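Local coordinates for protein urea carboxylase (Thermus thermophilus, PDB 3OEP) that is of unknown function but resembles KipI and KipA joined in one chain, with cyclophilin-like domains, and is probably not the allophanate hydrolase it was once called, at residues A[90-95]-A[133-138]; A[256-261]-A[331-336]; A[160-165]-A[354-359]; A[385-390]-A[477-482]. One frame throughout, in Å; residues are numbered along the deposited sequence.

Contact 1 of 4, residues A[90-95]-A[133-138]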
loop_
_atom_site.group_PDB
_atom_site.type_symbol
_atom_site.label_atom_id
_atom_site.label_comp_id
_atom_site.label_asym_id
_atom_site.label_seq_id
_atom_site.Cartn_x
_atom_site.Cartn_y
_atom_site.Cartn_z
ATOM N N PRO A 90 27.481 15.516 11.274
ATOM C CA PRO A 90 28.640 16.363 10.962
ATOM C C PRO A 90 28.540 17.106 9.623
ATOM O O PRO A 90 28.911 18.279 9.549
ATOM C CB PRO A 90 29.808 15.371 10.951
ATOM C CG PRO A 90 29.368 14.264 11.828
ATOM C CD PRO A 90 27.892 14.137 11.599
ATOM N N GLU A 91 28.042 16.433 8.589
ATOM C CA GLU A 91 27.886 17.044 7.265
ATOM C C GLU A 91 26.818 18.136 7.256
ATOM O O GLU A 91 26.992 19.183 6.622
ATOM C CB GLU A 91 27.524 15.984 6.226
ATOM C CG GLU A 91 27.454 16.512 4.802
ATOM C CD GLU A 91 26.877 15.502 3.837
ATOM O OE1 GLU A 91 27.389 14.361 3.799
ATOM O OE2 GLU A 91 25.918 15.853 3.117
ATOM N N VAL A 92 25.699 17.880 7.928
ATOM C CA VAL A 92 24.657 18.897 8.068
ATOM C C VAL A 92 25.228 20.157 8.737
ATOM O O VAL A 92 25.047 21.271 8.240
ATOM C CB VAL A 92 23.455 18.350 8.869
ATOM C CG1 VAL A 92 22.465 19.457 9.211
ATOM C CG2 VAL A 92 22.769 17.238 8.092
ATOM N N ALA A 93 25.926 19.970 9.855
ATOM C CA ALA A 93 26.538 21.094 10.579
ATOM C C ALA A 93 27.478 21.896 9.677
ATOM O O ALA A 93 27.412 23.132 9.641
ATOM C CB ALA A 93 27.286 20.591 11.813
ATOM N N SER A 94 28.350 21.196 8.952
ATOM C CA SER A 94 29.322 21.844 8.063
ATOM C C SER A 94 28.648 22.643 6.957
ATOM O O SER A 94 29.007 23.797 6.708
ATOM C CB SER A 94 30.252 20.809 7.428
ATOM O OG SER A 94 31.136 20.258 8.386
ATOM N N ARG A 95 27.671 22.026 6.297
ATOM C CA ARG A 95 26.976 22.668 5.184
ATOM C C ARG A 95 26.160 23.896 5.606
ATOM O O ARG A 95 25.903 24.775 4.790
ATOM C CB ARG A 95 26.097 21.654 4.449
ATOM C CG ARG A 95 26.916 20.597 3.715
ATOM C CD ARG A 95 26.058 19.489 3.179
ATOM N NE ARG A 95 25.075 19.974 2.216
ATOM C CZ ARG A 95 24.131 19.217 1.663
ATOM N NH1 ARG A 95 24.039 17.925 1.965
ATOM N NH2 ARG A 95 23.281 19.752 0.796
ATOM N N LEU A 133 18.366 25.550 10.039
ATOM C CA LEU A 133 18.583 24.105 9.924
ATOM C C LEU A 133 18.024 23.520 8.620
ATOM O O LEU A 133 18.079 22.314 8.399
ATOM C CB LEU A 133 17.988 23.395 11.146
ATOM C CG LEU A 133 18.187 21.884 11.295
ATOM C CD1 LEU A 133 19.652 21.474 11.126
ATOM C CD2 LEU A 133 17.643 21.410 12.648
ATOM N N ARG A 134 17.523 24.376 7.731
ATOM C CA ARG A 134 16.930 23.892 6.482
ATOM C C ARG A 134 17.986 23.586 5.427
ATOM O O ARG A 134 18.750 24.463 5.025
ATOM C CB ARG A 134 15.921 24.907 5.943
ATOM C CG ARG A 134 14.761 25.099 6.884
ATOM C CD ARG A 134 13.721 26.055 6.348
ATOM N NE ARG A 134 12.768 26.400 7.395
ATOM C CZ ARG A 134 11.825 27.329 7.293
ATOM N NH1 ARG A 134 11.679 28.027 6.166
ATOM N NH2 ARG A 134 11.023 27.561 8.328
ATOM N N LEU A 135 18.027 22.337 4.976
ATOM C CA LEU A 135 18.905 21.985 3.871
ATOM C C LEU A 135 18.301 20.869 3.031
ATOM O O LEU A 135 17.504 20.071 3.535
ATOM C CB LEU A 135 20.308 21.624 4.365
ATOM C CG LEU A 135 20.621 20.187 4.745
ATOM C CD1 LEU A 135 22.119 20.010 5.039
ATOM C CD2 LEU A 135 19.770 19.788 5.942
ATOM N N PRO A 136 18.672 20.816 1.743
ATOM C CA PRO A 136 18.048 19.861 0.843
ATOM C C PRO A 136 18.360 18.411 1.187
ATOM O O PRO A 136 19.372 18.111 1.828
ATOM C CB PRO A 136 18.643 20.218 -0.530
ATOM C CG PRO A 136 19.170 21.572 -0.399
ATOM C CD PRO A 136 19.580 21.731 1.027
ATOM N N ARG A 137 17.482 17.524 0.740
ATOM C CA ARG A 137 17.720 16.098 0.843
ATOM C C ARG A 137 18.928 15.695 -0.002
ATOM O O ARG A 137 19.422 16.473 -0.825
ATOM C CB ARG A 137 16.464 15.315 0.439
ATOM C CG ARG A 137 16.043 15.420 -1.018
ATOM C CD ARG A 137 14.718 14.684 -1.230
ATOM N NE ARG A 137 14.536 14.246 -2.616
ATOM C CZ ARG A 137 13.977 14.970 -3.588
ATOM N NH1 ARG A 137 13.529 16.203 -3.364
ATOM N NH2 ARG A 137 13.874 14.453 -4.809
ATOM N N LYS A 138 19.404 14.476 0.216
ATOM C CA LYS A 138 20.593 13.982 -0.468
ATOM C C LYS A 138 20.297 13.779 -1.954
ATOM O O LYS A 138 19.174 13.419 -2.316
ATOM C CB LYS A 138 21.069 12.674 0.167
ATOM C CG LYS A 138 21.499 12.824 1.622
ATOM C CD LYS A 138 21.825 11.484 2.266
ATOM C CE LYS A 138 23.303 11.144 2.146
ATOM N NZ LYS A 138 24.130 11.922 3.111
HETATM O O HOH W 1 23.621 14.499 4.403
HETATM O O HOH W 2 21.658 16.624 1.776
HETATM O O HOH W 3 21.876 18.038 -1.108
#

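Contact 2 of 4, residues A[256-261]-A[331-336]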
loop_
_atom_site.group_PDB
_atom_site.type_symbol
_atom_site.label_atom_id
_atom_site.label_comp_id
_atom_site.label_asym_id
_atom_site.label_seq_id
_atom_site.Cartn_x
_atom_site.Cartn_y
_atom_site.Cartn_z
ATOM N N PRO A 256 -11.308 -8.864 -9.910
ATOM C CA PRO A 256 -12.346 -9.693 -10.533
ATOM C C PRO A 256 -12.044 -11.197 -10.490
ATOM O O PRO A 256 -12.958 -12.012 -10.309
ATOM C CB PRO A 256 -12.382 -9.188 -11.975
ATOM C CG PRO A 256 -11.923 -7.774 -11.883
ATOM C CD PRO A 256 -10.910 -7.736 -10.774
ATOM N N SER A 257 -10.776 -11.561 -10.645
ATOM C CA SER A 257 -10.386 -12.967 -10.553
ATOM C C SER A 257 -10.570 -13.500 -9.139
ATOM O O SER A 257 -11.055 -14.624 -8.959
ATOM C CB SER A 257 -8.950 -13.173 -11.029
ATOM O OG SER A 257 -8.870 -12.907 -12.416
ATOM N N ALA A 258 -10.196 -12.699 -8.140
ATOM C CA ALA A 258 -10.387 -13.090 -6.742
ATOM C C ALA A 258 -11.867 -13.301 -6.433
ATOM O O ALA A 258 -12.261 -14.294 -5.807
ATOM C CB ALA A 258 -9.798 -12.041 -5.799
ATOM N N ARG A 259 -12.691 -12.352 -6.861
ATOM C CA ARG A 259 -14.126 -12.441 -6.638
ATOM C C ARG A 259 -14.730 -13.674 -7.312
ATOM O O ARG A 259 -15.595 -14.328 -6.731
ATOM C CB ARG A 259 -14.823 -11.160 -7.105
ATOM C CG ARG A 259 -14.530 -9.964 -6.201
ATOM C CD ARG A 259 -15.535 -8.837 -6.406
ATOM N NE ARG A 259 -15.272 -8.073 -7.623
ATOM C CZ ARG A 259 -14.398 -7.071 -7.723
ATOM N NH1 ARG A 259 -13.668 -6.692 -6.676
ATOM N NH2 ARG A 259 -14.247 -6.443 -8.885
ATOM N N LEU A 260 -14.264 -13.991 -8.523
ATOM C CA LEU A 260 -14.736 -15.169 -9.254
ATOM C C LEU A 260 -14.413 -16.464 -8.504
ATOM O O LEU A 260 -15.273 -17.342 -8.370
ATOM C CB LEU A 260 -14.140 -15.218 -10.667
ATOM C CG LEU A 260 -14.533 -16.433 -11.523
ATOM C CD1 LEU A 260 -16.041 -16.576 -11.586
ATOM C CD2 LEU A 260 -13.942 -16.339 -12.919
ATOM N N ALA A 261 -13.173 -16.587 -8.038
ATOM C CA ALA A 261 -12.760 -17.753 -7.255
ATOM C C ALA A 261 -13.661 -17.959 -6.036
ATOM O O ALA A 261 -14.145 -19.062 -5.795
ATOM C CB ALA A 261 -11.296 -17.625 -6.829
ATOM N N ARG A 331 -0.685 -14.036 -12.149
ATOM C CA ARG A 331 -1.307 -13.982 -10.825
ATOM C C ARG A 331 -2.550 -14.859 -10.738
ATOM O O ARG A 331 -3.515 -14.670 -11.472
ATOM C CB ARG A 331 -1.648 -12.538 -10.481
ATOM C CG ARG A 331 -1.976 -12.274 -9.023
ATOM C CD ARG A 331 -1.963 -10.765 -8.740
ATOM N NE ARG A 331 -0.701 -10.172 -9.190
ATOM C CZ ARG A 331 0.406 -10.040 -8.463
ATOM N NH1 ARG A 331 0.437 -10.373 -7.181
ATOM N NH2 ARG A 331 1.488 -9.521 -9.025
ATOM N N GLY A 332 -2.505 -15.814 -9.819
ATOM C CA GLY A 332 -3.598 -16.754 -9.608
ATOM C C GLY A 332 -4.216 -16.609 -8.232
ATOM O O GLY A 332 -3.606 -16.029 -7.317
ATOM N N TYR A 333 -5.434 -17.139 -8.101
ATOM C CA TYR A 333 -6.205 -17.127 -6.862
ATOM C C TYR A 333 -6.749 -18.510 -6.548
ATOM O O TYR A 333 -7.255 -19.202 -7.430
ATOM C CB TYR A 333 -7.373 -16.136 -6.959
ATOM C CG TYR A 333 -6.854 -14.743 -7.098
ATOM C CD1 TYR A 333 -6.579 -14.211 -8.349
ATOM C CD2 TYR A 333 -6.537 -13.992 -5.968
ATOM C CE1 TYR A 333 -6.037 -12.941 -8.476
ATOM C CE2 TYR A 333 -5.995 -12.725 -6.085
ATOM C CZ TYR A 333 -5.749 -12.204 -7.333
ATOM O OH TYR A 333 -5.199 -10.947 -7.441
ATOM N N LEU A 334 -6.638 -18.904 -5.286
ATOM C CA LEU A 334 -7.222 -20.152 -4.821
ATOM C C LEU A 334 -8.163 -19.838 -3.671
ATOM O O LEU A 334 -7.732 -19.327 -2.640
ATOM C CB LEU A 334 -6.135 -21.117 -4.367
ATOM C CG LEU A 334 -6.602 -22.511 -3.944
ATOM C CD1 LEU A 334 -7.098 -23.292 -5.150
ATOM C CD2 LEU A 334 -5.465 -23.243 -3.234
ATOM N N ALA A 335 -9.444 -20.142 -3.865
ATOM C CA ALA A 335 -10.465 -19.992 -2.831
ATOM C C ALA A 335 -10.871 -21.366 -2.322
ATOM O O ALA A 335 -10.755 -22.361 -3.039
ATOM C CB ALA A 335 -11.671 -19.261 -3.388
ATOM N N VAL A 336 -11.332 -21.417 -1.077
ATOM C CA VAL A 336 -11.874 -22.644 -0.505
ATOM C C VAL A 336 -13.253 -22.366 0.066
ATOM O O VAL A 336 -13.499 -21.296 0.624
ATOM C CB VAL A 336 -10.950 -23.240 0.583
ATOM C CG1 VAL A 336 -9.595 -23.615 -0.028
ATOM C CG2 VAL A 336 -10.778 -22.271 1.738
#

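Contact 3 of 4, residues A[160-165]-A[354-359]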
loop_
_atom_site.group_PDB
_atom_site.type_symbol
_atom_site.label_atom_id
_atom_site.label_comp_id
_atom_site.label_asym_id
_atom_site.label_seq_id
_atom_site.Cartn_x
_atom_site.Cartn_y
_atom_site.Cartn_z
ATOM N N TYR A 160 11.682 7.793 10.724
ATOM C CA TYR A 160 11.486 6.541 9.978
ATOM C C TYR A 160 11.032 5.466 10.978
ATOM O O TYR A 160 11.795 5.103 11.862
ATOM C CB TYR A 160 12.789 6.117 9.283
ATOM C CG TYR A 160 13.204 6.989 8.117
ATOM C CD1 TYR A 160 13.028 6.562 6.804
ATOM C CD2 TYR A 160 13.782 8.242 8.320
ATOM C CE1 TYR A 160 13.405 7.359 5.726
ATOM C CE2 TYR A 160 14.164 9.050 7.245
ATOM C CZ TYR A 160 13.968 8.603 5.950
ATOM O OH TYR A 160 14.342 9.389 4.881
ATOM N N PRO A 161 9.791 4.950 10.853
ATOM C CA PRO A 161 9.334 3.953 11.834
ATOM C C PRO A 161 9.890 2.549 11.585
ATOM O O PRO A 161 9.963 1.739 12.514
ATOM C CB PRO A 161 7.807 3.943 11.651
ATOM C CG PRO A 161 7.495 5.109 10.761
ATOM C CD PRO A 161 8.703 5.336 9.939
ATOM N N LEU A 162 10.241 2.289 10.329
ATOM C CA LEU A 162 10.696 0.994 9.845
ATOM C C LEU A 162 11.878 1.243 8.912
ATOM O O LEU A 162 11.986 2.335 8.334
ATOM C CB LEU A 162 9.586 0.320 9.026
ATOM C CG LEU A 162 8.236 0.040 9.700
ATOM C CD1 LEU A 162 7.070 0.495 8.825
ATOM C CD2 LEU A 162 8.099 -1.423 10.035
ATOM N N PRO A 163 12.753 0.240 8.738
ATOM C CA PRO A 163 13.828 0.415 7.765
ATOM C C PRO A 163 13.268 0.639 6.368
ATOM O O PRO A 163 12.324 -0.043 5.961
ATOM C CB PRO A 163 14.599 -0.909 7.832
ATOM C CG PRO A 163 14.210 -1.532 9.116
ATOM C CD PRO A 163 12.821 -1.073 9.403
ATOM N N SER A 164 13.820 1.611 5.654
ATOM C CA SER A 164 13.380 1.898 4.296
ATOM C C SER A 164 14.416 2.730 3.554
ATOM O O SER A 164 15.321 3.303 4.176
ATOM C CB SER A 164 12.029 2.626 4.296
ATOM O OG SER A 164 12.163 3.989 4.655
ATOM N N PRO A 165 14.295 2.801 2.218
ATOM C CA PRO A 165 15.159 3.726 1.491
ATOM C C PRO A 165 14.801 5.157 1.851
ATOM O O PRO A 165 13.646 5.438 2.181
ATOM C CB PRO A 165 14.832 3.445 0.017
ATOM C CG PRO A 165 14.119 2.140 0.011
ATOM C CD PRO A 165 13.418 2.039 1.312
ATOM N N ARG A 354 4.683 -3.591 3.822
ATOM C CA ARG A 354 5.431 -2.397 4.200
ATOM C C ARG A 354 5.347 -2.147 5.710
ATOM O O ARG A 354 6.345 -1.805 6.345
ATOM C CB ARG A 354 4.916 -1.174 3.420
ATOM C CG ARG A 354 5.735 0.085 3.621
ATOM C CD ARG A 354 5.230 1.255 2.782
ATOM N NE ARG A 354 5.373 1.015 1.345
ATOM C CZ ARG A 354 4.390 0.705 0.497
ATOM N NH1 ARG A 354 4.678 0.506 -0.791
ATOM N NH2 ARG A 354 3.126 0.595 0.900
ATOM N N GLY A 355 4.156 -2.332 6.277
ATOM C CA GLY A 355 3.934 -2.135 7.712
ATOM C C GLY A 355 4.171 -3.355 8.588
ATOM O O GLY A 355 3.883 -3.315 9.787
ATOM N N ARG A 356 4.691 -4.435 7.998
ATOM C CA ARG A 356 4.878 -5.715 8.690
ATOM C C ARG A 356 3.587 -6.212 9.357
ATOM O O ARG A 356 3.601 -6.729 10.478
ATOM C CB ARG A 356 6.048 -5.629 9.677
ATOM C CG ARG A 356 7.365 -5.286 8.995
ATOM C CD ARG A 356 8.533 -5.276 9.960
ATOM N NE ARG A 356 9.788 -4.984 9.268
ATOM C CZ ARG A 356 10.981 -4.915 9.854
ATOM N NH1 ARG A 356 11.109 -5.108 11.162
ATOM N NH2 ARG A 356 12.059 -4.644 9.124
ATOM N N ILE A 357 2.473 -6.032 8.651
ATOM C CA ILE A 357 1.190 -6.566 9.053
ATOM C C ILE A 357 0.961 -7.779 8.151
ATOM O O ILE A 357 0.856 -7.650 6.928
ATOM C CB ILE A 357 0.073 -5.526 8.895
ATOM C CG1 ILE A 357 0.310 -4.338 9.839
ATOM C CG2 ILE A 357 -1.301 -6.149 9.175
ATOM C CD1 ILE A 357 -0.390 -3.076 9.401
ATOM N N GLY A 358 0.940 -8.958 8.757
ATOM C CA GLY A 358 0.904 -10.209 8.003
ATOM C C GLY A 358 2.222 -10.488 7.302
ATOM O O GLY A 358 3.218 -9.782 7.502
ATOM N N ARG A 359 2.228 -11.535 6.484
ATOM C CA ARG A 359 3.436 -11.975 5.795
ATOM C C ARG A 359 3.085 -12.957 4.693
ATOM O O ARG A 359 1.988 -13.517 4.700
ATOM C CB ARG A 359 4.379 -12.670 6.773
ATOM C CG ARG A 359 3.754 -13.862 7.466
ATOM C CD ARG A 359 4.781 -14.700 8.183
ATOM N NE ARG A 359 4.127 -15.742 8.968
ATOM C CZ ARG A 359 3.648 -16.884 8.474
ATOM N NH1 ARG A 359 3.746 -17.168 7.178
ATOM N NH2 ARG A 359 3.072 -17.759 9.297
#

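Contact 4 of 4, residues A[385-390]-A[477-482]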
loop_
_atom_site.group_PDB
_atom_site.type_symbol
_atom_site.label_atom_id
_atom_site.label_comp_id
_atom_site.label_asym_id
_atom_site.label_seq_id
_atom_site.Cartn_x
_atom_site.Cartn_y
_atom_site.Cartn_z
ATOM N N PRO A 385 -10.858 -12.973 -21.489
ATOM C CA PRO A 385 -9.512 -13.281 -21.959
ATOM C C PRO A 385 -8.507 -12.205 -21.552
ATOM O O PRO A 385 -8.864 -11.031 -21.420
ATOM C CB PRO A 385 -9.670 -13.329 -23.481
ATOM C CG PRO A 385 -10.876 -12.520 -23.774
ATOM C CD PRO A 385 -11.788 -12.713 -22.604
ATOM N N LEU A 386 -7.268 -12.624 -21.331
ATOM C CA LEU A 386 -6.186 -11.708 -21.017
ATOM C C LEU A 386 -5.435 -11.435 -22.311
ATOM O O LEU A 386 -4.869 -12.357 -22.892
ATOM C CB LEU A 386 -5.249 -12.333 -19.987
ATOM C CG LEU A 386 -4.086 -11.470 -19.503
ATOM C CD1 LEU A 386 -4.584 -10.253 -18.742
ATOM C CD2 LEU A 386 -3.152 -12.300 -18.641
ATOM N N PRO A 387 -5.433 -10.174 -22.777
ATOM C CA PRO A 387 -4.763 -9.882 -24.045
ATOM C C PRO A 387 -3.240 -9.899 -23.919
ATOM O O PRO A 387 -2.710 -9.738 -22.817
ATOM C CB PRO A 387 -5.271 -8.481 -24.393
ATOM C CG PRO A 387 -5.568 -7.852 -23.090
ATOM C CD PRO A 387 -5.990 -8.960 -22.153
ATOM N N GLU A 388 -2.556 -10.103 -25.045
ATOM C CA GLU A 388 -1.091 -10.172 -25.075
ATOM C C GLU A 388 -0.453 -8.799 -24.863
ATOM O O GLU A 388 0.634 -8.700 -24.298
ATOM C CB GLU A 388 -0.604 -10.774 -26.397
ATOM N N ALA A 389 -1.131 -7.753 -25.335
ATOM C CA ALA A 389 -0.732 -6.368 -25.079
ATOM C C ALA A 389 -1.902 -5.642 -24.423
ATOM O O ALA A 389 -3.057 -5.949 -24.705
ATOM C CB ALA A 389 -0.345 -5.684 -26.372
ATOM N N PHE A 390 -1.605 -4.682 -23.556
ATOM C CA PHE A 390 -2.646 -3.991 -22.789
ATOM C C PHE A 390 -2.984 -2.635 -23.392
ATOM O O PHE A 390 -2.098 -1.829 -23.670
ATOM C CB PHE A 390 -2.227 -3.785 -21.331
ATOM C CG PHE A 390 -1.972 -5.058 -20.562
ATOM C CD1 PHE A 390 -2.443 -6.293 -21.005
ATOM C CD2 PHE A 390 -1.281 -5.004 -19.358
ATOM C CE1 PHE A 390 -2.196 -7.455 -20.271
ATOM C CE2 PHE A 390 -1.041 -6.151 -18.626
ATOM C CZ PHE A 390 -1.499 -7.382 -19.088
ATOM N N LEU A 477 -7.574 -1.563 -14.354
ATOM C CA LEU A 477 -6.555 -1.871 -13.354
ATOM C C LEU A 477 -6.289 -3.367 -13.205
ATOM O O LEU A 477 -5.166 -3.762 -12.884
ATOM C CB LEU A 477 -6.930 -1.264 -12.000
ATOM C CG LEU A 477 -6.752 0.248 -11.928
ATOM C CD1 LEU A 477 -7.301 0.778 -10.614
ATOM C CD2 LEU A 477 -5.284 0.619 -12.107
ATOM N N TRP A 478 -7.309 -4.199 -13.439
ATOM C CA TRP A 478 -7.144 -5.657 -13.336
ATOM C C TRP A 478 -6.042 -6.164 -14.266
ATOM O O TRP A 478 -5.328 -7.110 -13.937
ATOM C CB TRP A 478 -8.466 -6.396 -13.617
ATOM C CG TRP A 478 -8.888 -6.385 -15.061
ATOM C CD1 TRP A 478 -9.553 -5.384 -15.709
ATOM C CD2 TRP A 478 -8.670 -7.417 -16.037
ATOM N NE1 TRP A 478 -9.758 -5.722 -17.026
ATOM C CE2 TRP A 478 -9.225 -6.965 -17.253
ATOM C CE3 TRP A 478 -8.050 -8.670 -16.004
ATOM C CZ2 TRP A 478 -9.184 -7.728 -18.424
ATOM C CZ3 TRP A 478 -8.020 -9.432 -17.162
ATOM C CH2 TRP A 478 -8.582 -8.958 -18.357
ATOM N N LEU A 479 -5.891 -5.529 -15.428
ATOM C CA LEU A 479 -4.840 -5.906 -16.361
ATOM C C LEU A 479 -3.465 -5.739 -15.733
ATOM O O LEU A 479 -2.595 -6.588 -15.912
ATOM C CB LEU A 479 -4.930 -5.085 -17.651
ATOM C CG LEU A 479 -6.150 -5.337 -18.537
ATOM C CD1 LEU A 479 -6.257 -4.232 -19.582
ATOM C CD2 LEU A 479 -6.073 -6.700 -19.204
ATOM N N LEU A 480 -3.272 -4.657 -14.984
ATOM C CA LEU A 480 -1.975 -4.401 -14.361
ATOM C C LEU A 480 -1.683 -5.356 -13.208
ATOM O O LEU A 480 -0.519 -5.548 -12.837
ATOM C CB LEU A 480 -1.866 -2.947 -13.923
ATOM C CG LEU A 480 -1.926 -1.972 -15.100
ATOM C CD1 LEU A 480 -1.805 -0.539 -14.615
ATOM C CD2 LEU A 480 -0.838 -2.297 -16.146
ATOM N N GLY A 481 -2.737 -5.965 -12.661
ATOM C CA GLY A 481 -2.597 -7.093 -11.746
ATOM C C GLY A 481 -1.995 -8.325 -12.409
ATOM O O GLY A 481 -1.575 -9.256 -11.724
ATOM N N GLN A 482 -1.957 -8.335 -13.743
ATOM C CA GLN A 482 -1.416 -9.451 -14.515
ATOM C C GLN A 482 -0.206 -9.029 -15.353
ATOM O O GLN A 482 0.222 -9.766 -16.243
ATOM C CB GLN A 482 -2.508 -10.015 -15.421
ATOM C CG GLN A 482 -3.689 -10.608 -14.650
ATOM C CD GLN A 482 -3.303 -11.824 -13.830
ATOM O OE1 GLN A 482 -2.269 -12.455 -14.075
ATOM N NE2 GLN A 482 -4.150 -12.181 -12.867
#

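Contact 1 of 4, residues A[90-95]-A[133-138]
Two bonds grip Arg95 NH1, and between them they set the polar side of the contact between helix 90-95 and the loop 133-138. The first is a salt bridge one helical turn back: Arg95 NH1 lies 3.0 Å from Glu91 OE2, which accepts with its anti lone pair and sits near the guanidinium plane. The second runs to a water 2.7 Å from Arg95 NH1 that donates on to Pro136 O. Another water joins Arg95 NH2 to Arg137 O, so two solvent bridges to the loop backbone restrain the guanidinium's rotation. A bend at chi3 (61°) sets the flat group across Leu135, whose CD1 sits over the centre of one face, 4.0 Å from Arg95 CZ. Val92 continues the apolar side, its CG2 4.2 Å from Leu135 CD1 and its CG1 4.0 Å from Leu133 CD1. Lys138 NZ, salt-bridged to Asp88, is linked to Glu91 OE2 through a water that holds the carboxylate weakly. Strand 169-174 lies against this apolar side, Leu171 and Asn169 touching Val92 and Asn169 ND2 also bonding Pro136 O, while Val103 and His107 of helix 100-108 pack on Leu133.

Contact 2 of 4, residues A[256-261]-A[331-336]
Helix 256-261 runs nearly along strand 331-336, their N-to-C directions only 25° apart and their axes 7.8 Å from each other at closest approach. This is helix-on-sheet packing: strand 331-336 is the middle strand of a five-stranded antiparallel sheet, and helix 255-264 lies against one of its faces. Small residues on the helix allow the close approach, and the one large side chain of the contact, Tyr333, comes from the strand. It carries its CG anti to the carbonyl carbon (chi1 -65°), which turns the ring under the helix. Ala258 CB sits over one face of that ring in a CH-pi contact, 4.0 Å from the Tyr333 centroid and 22° off the normal, offset toward its CD2-CE2 side. Beside it, Ser257 CB comes within 3.7 Å of Tyr333 CD1, while Ser257 OG turns to Asp254. The phenol oxygen is buried but well satisfied, for Tyr333 OH bonds to Glu275 OE2 and to the backbone N of Asp254. An alanine in place of Tyr333 would lose both the ring beneath Ala258 and these two bonds, and would probably loosen the helix on the sheet. Farther along, helix and strand meet through two alanines: Ala261 CB is 3.8 Å from Ala335 CB, and Ala335 CB presses closest of all on the helix backbone, 3.5 Å from Ala261 O.

Contact 3 of 4, residues A[160-165]-A[354-359]
Leu162 forms the tight part of this contact, and the arginine chain that leads outward past it forms the loose part. On the inner side Leu162 points at the loop 354-359 with its CG anti to the carbonyl carbon. Its CD1 methyl presses on the backbone, 3.5 Å from Arg354 O and 4.2 Å from Gly355 CA. The second torsion of Leu162, 132°, lies well off a staggered position, which may reflect how closely it is packed. Its other methyl, CD2, meets the stem of Arg356, 3.9 Å from Arg356 CD, the two side chains sliding past each other in opposite directions. The outer side is thinner. Arg356 is extended to its tip, which crosses the ring of Pro163 at about a right angle with NH2 3.7 Å from Pro163 CD, and both residues are partly exposed. The guanidinium is held by other partners: Arg356 NH1 bonds to Pro208 O and NH2 forms a salt bridge with Glu207, which also touches Pro163. These loops, in the C-D and the A-B carboxyltransferase regions of the chain, thus meet by van der Waals packing of carbon against carbon, a carbonyl oxygen and a guanidinium; close by, Gly355 O bonds to Tyr179 OH. Arg356 takes a left-handed backbone conformation (phi 53°), and together with Ile357 faces Asp352, the signature of a G1 beta bulge.

Contact 4 of 4, residues A[385-390]-A[477-482]
Phe390 opens the first strand of a seven-stranded sheet in the cyclophilin-like A-B region, and its side chain meets the short, weakly bonded helix 477-480 that precedes the last strand, 488-492. The aromatic contact is a CH-pi one: Leu479 CB stands over the centre of one face of Phe390, 4.0 Å from the centroid and only 9° off the normal. The ring is also tight against the backbone, with Phe390 CE2 3.2 Å from Leu479 O, an oxygen that accepts a hydrogen bond from the backbone N of Gln482. An alanine at Phe390 would remove the surface beneath Leu479 and is likely to loosen the helix against the strand. Apolar side chains make up the second group: Leu479 CD2 rests 3.7 Å from Pro387 CD, and Leu386 CD1 lies 3.9 Å from both Leu479 CD2 and Trp478 CZ3. Gln482 adds its CB to this group, 3.9 Å from Leu386 CD1, while its amide leads away to Asp254, Arg331 O and Val330 N. Trp478 completes the contact from the crowded first torsion (chi1 72°), where Arg384 forms a cation-pi pair with it and Pro385 O lies in the plane at its edge, 3.7 Å from Trp478 CH2.

Overall arrangement
Contact 1 belongs to the C-D region, contacts 2 and 4 to the A-B region, and contact 3 joins the two. Contact 1 closes before any other opens; contact 2 then forms within the long span that contact 3 bridges, and contact 4 comes last. Contacts 1 and 2 lie on opposite sides of the chain's centre, their centres 50 Å apart, whereas the centre of contact 3 is 26 Å from that of contact 1 and 27 Å from that of contact 2. Contacts 2 and 4, centres 15 Å apart, touch: probable hydrogen bonds run from Arg331 NE to Gly481 O and from Gln482 NE2 to Arg331 O, tying the central strand of the five-stranded sheet to the turn just after helix 477-480.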